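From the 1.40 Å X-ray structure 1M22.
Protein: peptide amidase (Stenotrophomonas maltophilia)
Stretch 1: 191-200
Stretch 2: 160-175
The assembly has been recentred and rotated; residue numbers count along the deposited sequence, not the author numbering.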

# COMPACT_ATOMS: atom_id res chain seq x y z
N VAL A 191 1.38 -2.67 -3.88
CA VAL A 191 2.57 -2.96 -4.66
C VAL A 191 2.65 -2.33 -6.04
O VAL A 191 3.74 -1.97 -6.48
CB VAL A 191 2.82 -4.50 -4.78
CG1 VAL A 191 3.05 -5.08 -3.39
CG2 VAL A 191 1.65 -5.19 -5.46
N CYS A 192 1.52 -2.16 -6.71
CA CYS A 192 1.56 -1.56 -8.04
C CYS A 192 1.95 -0.08 -7.98
O CYS A 192 2.89 0.34 -8.65
CB CYS A 192 0.23 -1.73 -8.76
SG CYS A 192 0.41 -1.77 -10.55
N PRO A 193 1.23 0.74 -7.19
CA PRO A 193 1.65 2.14 -7.16
C PRO A 193 3.03 2.32 -6.53
O PRO A 193 3.75 3.25 -6.87
CB PRO A 193 0.52 2.84 -6.38
CG PRO A 193 -0.08 1.73 -5.55
CD PRO A 193 -0.05 0.54 -6.48
N ALA A 194 3.41 1.42 -5.63
CA ALA A 194 4.74 1.53 -5.04
C ALA A 194 5.78 1.35 -6.15
O ALA A 194 6.71 2.15 -6.28
CB ALA A 194 4.92 0.49 -3.95
N ALA A 195 5.63 0.31 -6.96
CA ALA A 195 6.58 0.05 -8.04
C ALA A 195 6.58 1.17 -9.08
O ALA A 195 7.63 1.62 -9.53
CB ALA A 195 6.26 -1.28 -8.71
N ILE A 196 5.38 1.62 -9.45
CA ILE A 196 5.20 2.67 -10.45
C ILE A 196 5.84 3.99 -10.04
O ILE A 196 6.28 4.77 -10.89
CB ILE A 196 3.68 2.85 -10.72
CG1 ILE A 196 3.16 1.66 -11.54
CG2 ILE A 196 3.40 4.19 -11.42
CD1 ILE A 196 3.60 1.67 -12.99
N ASN A 197 5.91 4.23 -8.73
CA ASN A 197 6.50 5.46 -8.21
C ASN A 197 7.87 5.26 -7.55
O ASN A 197 8.32 6.11 -6.77
CB ASN A 197 5.52 6.14 -7.25
CG ASN A 197 4.26 6.62 -7.95
OD1 ASN A 197 4.28 7.63 -8.67
ND2 ASN A 197 3.16 5.90 -7.78
N GLY A 198 8.52 4.14 -7.85
CA GLY A 198 9.86 3.88 -7.34
C GLY A 198 10.10 3.78 -5.85
O GLY A 198 11.15 4.21 -5.36
N VAL A 199 9.15 3.21 -5.12
CA VAL A 199 9.30 3.05 -3.68
C VAL A 199 8.98 1.62 -3.25
O VAL A 199 8.55 0.80 -4.07
CB VAL A 199 8.39 4.03 -2.89
CG1 VAL A 199 8.78 5.47 -3.21
CG2 VAL A 199 6.93 3.79 -3.22
N VAL A 200 9.21 1.35 -1.98
CA VAL A 200 8.94 0.03 -1.41
C VAL A 200 7.49 -0.02 -0.94
O VAL A 200 6.98 0.94 -0.36
CB VAL A 200 9.87 -0.24 -0.20
CG1 VAL A 200 9.46 -1.55 0.49
CG2 VAL A 200 11.32 -0.31 -0.65
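Stretch 2 (160-175) HSPCGSSSGSAVAVAA

Stretch 2 begins as an irregular loop, H160 to S166, extended only in places, and then winds into a helix from S167 to A174; stretch 1 is helical from V191 to I196 and leaves that conformation at N197. The register shows how the two lie together. CA of P193 is 4.9 Å from CA of C163, in the loop, whereas the CA atoms of A194 and A170 are 5.3 Å apart, those of N197 and V171 6.1 Å, and those of V199 and A174 6.1 Å. From A194 onward, numbering thus rises in the same sense in both stretches. The loop backbone is unusual: C163 has a positive phi of 65°, G164 is almost fully extended at -174/-172, and the peptide bond between G164 and S165 is cis. An ideal CB on G164 would point away from stretch 1 and be crowded by S167 OG at 3.2 Å, so glycine suits this position.

One hydrogen bond joins the stretches. N197 ND2 donates to P162 O at 2.9 Å, and the same nitrogen donates to P193 O, also at 2.9 Å, one turn back in its own helix. The amide, with two protons to give, can serve both carbonyls, so the end of one helix is tied to the loop that precedes the other. Within that loop C163 N donates to S161 OG at 3.0 Å, and from the start of the helix S167 OG donates back to C163 O at 2.6 Å; these short-range bonds brace the turn around C163. The first turn of the second helix follows with A170 N to S166 O at 3.2 Å.

The rest of the contact is van der Waals packing, of apolar side chains on each other and of carbon atoms on backbone carbonyls; the two stretches together bury 533 Å². P193, the most extensively covered residue of stretch 1, is wedged between loop and helix: its CB lies 4.1 Å from C163 CB and 4.0 Å from A170 CB, while its CD comes within 3.2 Å of G164 O. Its compact ring fills the space without requiring a hydrogen-bond partner. The small methyl of A170 allows close approach, with its CB 3.4 Å from P193 O and 3.6 Å from N197 ND2. A174, one turn later, repeats the pattern, its CB only 3.2 Å from N197 O.

V199 closes this end of the interface. Its CG1 packs against V173 CG1 at 3.9 Å and A174 CB at 3.7 Å; one branch, CG1, lies on the alanine, while CG2 is turned toward A170, 4.5 Å from its CB. Near the loop, I196 reaches back with its CG1 3.9 Å from C163 CB and its CG2 3.4 Å from S161 O, covering backbone as well as side chain.

The two cysteines meet sulfur to sulfur, C192 SG lying 3.2 Å from C163 SG. This is a close contact but well beyond the roughly 2.0 Å of a disulfide, so the thiols pack without a covalent link. C163 SG also accepts a weak hydrogen bond from G164 N at 3.1 Å.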

# COMPACT_ATOMS: atom_id res chain seq x y z
N HIS A 160 2.07 11.42 -16.42
CA HIS A 160 1.80 10.00 -16.29
C HIS A 160 1.16 9.55 -14.99
O HIS A 160 1.17 10.25 -13.98
CB HIS A 160 3.08 9.22 -16.58
CG HIS A 160 3.52 9.32 -18.01
ND1 HIS A 160 4.01 8.25 -18.73
CD2 HIS A 160 3.50 10.36 -18.87
CE1 HIS A 160 4.26 8.63 -19.97
NE2 HIS A 160 3.96 9.91 -20.08
N SER A 161 0.60 8.35 -15.05
CA SER A 161 -0.14 7.78 -13.93
C SER A 161 0.64 7.33 -12.71
O SER A 161 1.75 6.81 -12.82
CB SER A 161 -0.96 6.59 -14.44
OG SER A 161 -1.78 6.08 -13.41
N PRO A 162 0.06 7.56 -11.52
CA PRO A 162 0.71 7.14 -10.28
C PRO A 162 0.19 5.75 -9.93
O PRO A 162 0.59 5.16 -8.92
CB PRO A 162 0.22 8.18 -9.28
CG PRO A 162 -1.19 8.41 -9.74
CD PRO A 162 -1.03 8.51 -11.25
N CYS A 163 -0.69 5.22 -10.77
CA CYS A 163 -1.35 3.93 -10.54
C CYS A 163 -2.24 4.08 -9.29
O CYS A 163 -2.56 5.20 -8.91
CB CYS A 163 -0.33 2.80 -10.37
SG CYS A 163 -1.02 1.12 -10.55
N GLY A 164 -2.63 2.98 -8.66
CA GLY A 164 -3.51 3.06 -7.49
C GLY A 164 -3.70 1.70 -6.84
O GLY A 164 -3.16 0.74 -7.37
N SER A 165 -4.59 1.54 -5.86
CA SER A 165 -5.49 2.57 -5.46
C SER A 165 -4.82 3.50 -4.37
O SER A 165 -5.38 4.49 -3.94
CB SER A 165 -6.87 2.26 -5.06
OG SER A 165 -6.86 1.38 -3.95
N SER A 166 -3.61 3.16 -3.94
CA SER A 166 -2.87 3.95 -2.93
C SER A 166 -1.96 4.95 -3.63
O SER A 166 -0.76 5.04 -3.33
CB SER A 166 -2.02 3.02 -2.06
OG SER A 166 -2.79 2.01 -1.42
N SER A 167 -2.54 5.72 -4.53
CA SER A 167 -1.81 6.68 -5.34
C SER A 167 -1.05 7.75 -4.57
O SER A 167 0.16 7.89 -4.73
CB SER A 167 -2.79 7.35 -6.31
OG SER A 167 -3.69 6.40 -6.86
N GLY A 168 -1.77 8.50 -3.73
CA GLY A 168 -1.15 9.56 -2.97
C GLY A 168 -0.09 9.09 -2.00
O GLY A 168 0.92 9.77 -1.80
N SER A 169 -0.29 7.93 -1.39
CA SER A 169 0.70 7.44 -0.45
C SER A 169 2.02 7.12 -1.14
O SER A 169 3.09 7.45 -0.63
CB SER A 169 0.18 6.21 0.30
OG SER A 169 -0.77 6.60 1.28
N ALA A 170 1.95 6.48 -2.31
CA ALA A 170 3.16 6.14 -3.05
C ALA A 170 3.87 7.41 -3.54
O ALA A 170 5.08 7.56 -3.38
CB ALA A 170 2.82 5.24 -4.23
N VAL A 171 3.10 8.32 -4.12
CA VAL A 171 3.66 9.57 -4.63
C VAL A 171 4.27 10.40 -3.51
O VAL A 171 5.37 10.93 -3.65
CB VAL A 171 2.58 10.40 -5.36
CG1 VAL A 171 3.12 11.79 -5.67
CG2 VAL A 171 2.18 9.69 -6.64
N ALA A 172 3.57 10.50 -2.38
CA ALA A 172 4.08 11.29 -1.26
C ALA A 172 5.42 10.76 -0.76
O ALA A 172 6.34 11.54 -0.49
CB ALA A 172 3.07 11.28 -0.12
N VAL A 173 5.55 9.45 -0.65
CA VAL A 173 6.81 8.88 -0.19
C VAL A 173 7.91 9.10 -1.22
O VAL A 173 9.05 9.44 -0.88
CB VAL A 173 6.64 7.37 0.11
CG1 VAL A 173 7.99 6.73 0.38
CG2 VAL A 173 5.73 7.19 1.32
N ALA A 174 7.59 8.91 -2.50
CA ALA A 174 8.57 9.09 -3.57
C ALA A 174 9.05 10.53 -3.68
O ALA A 174 10.20 10.78 -4.03
CB ALA A 174 7.97 8.65 -4.90
N ALA A 175 8.16 11.48 -3.38
CA ALA A 175 8.46 12.90 -3.46
C ALA A 175 8.94 13.49 -2.14
O ALA A 175 9.08 14.71 -2.02
CB ALA A 175 7.23 13.66 -3.95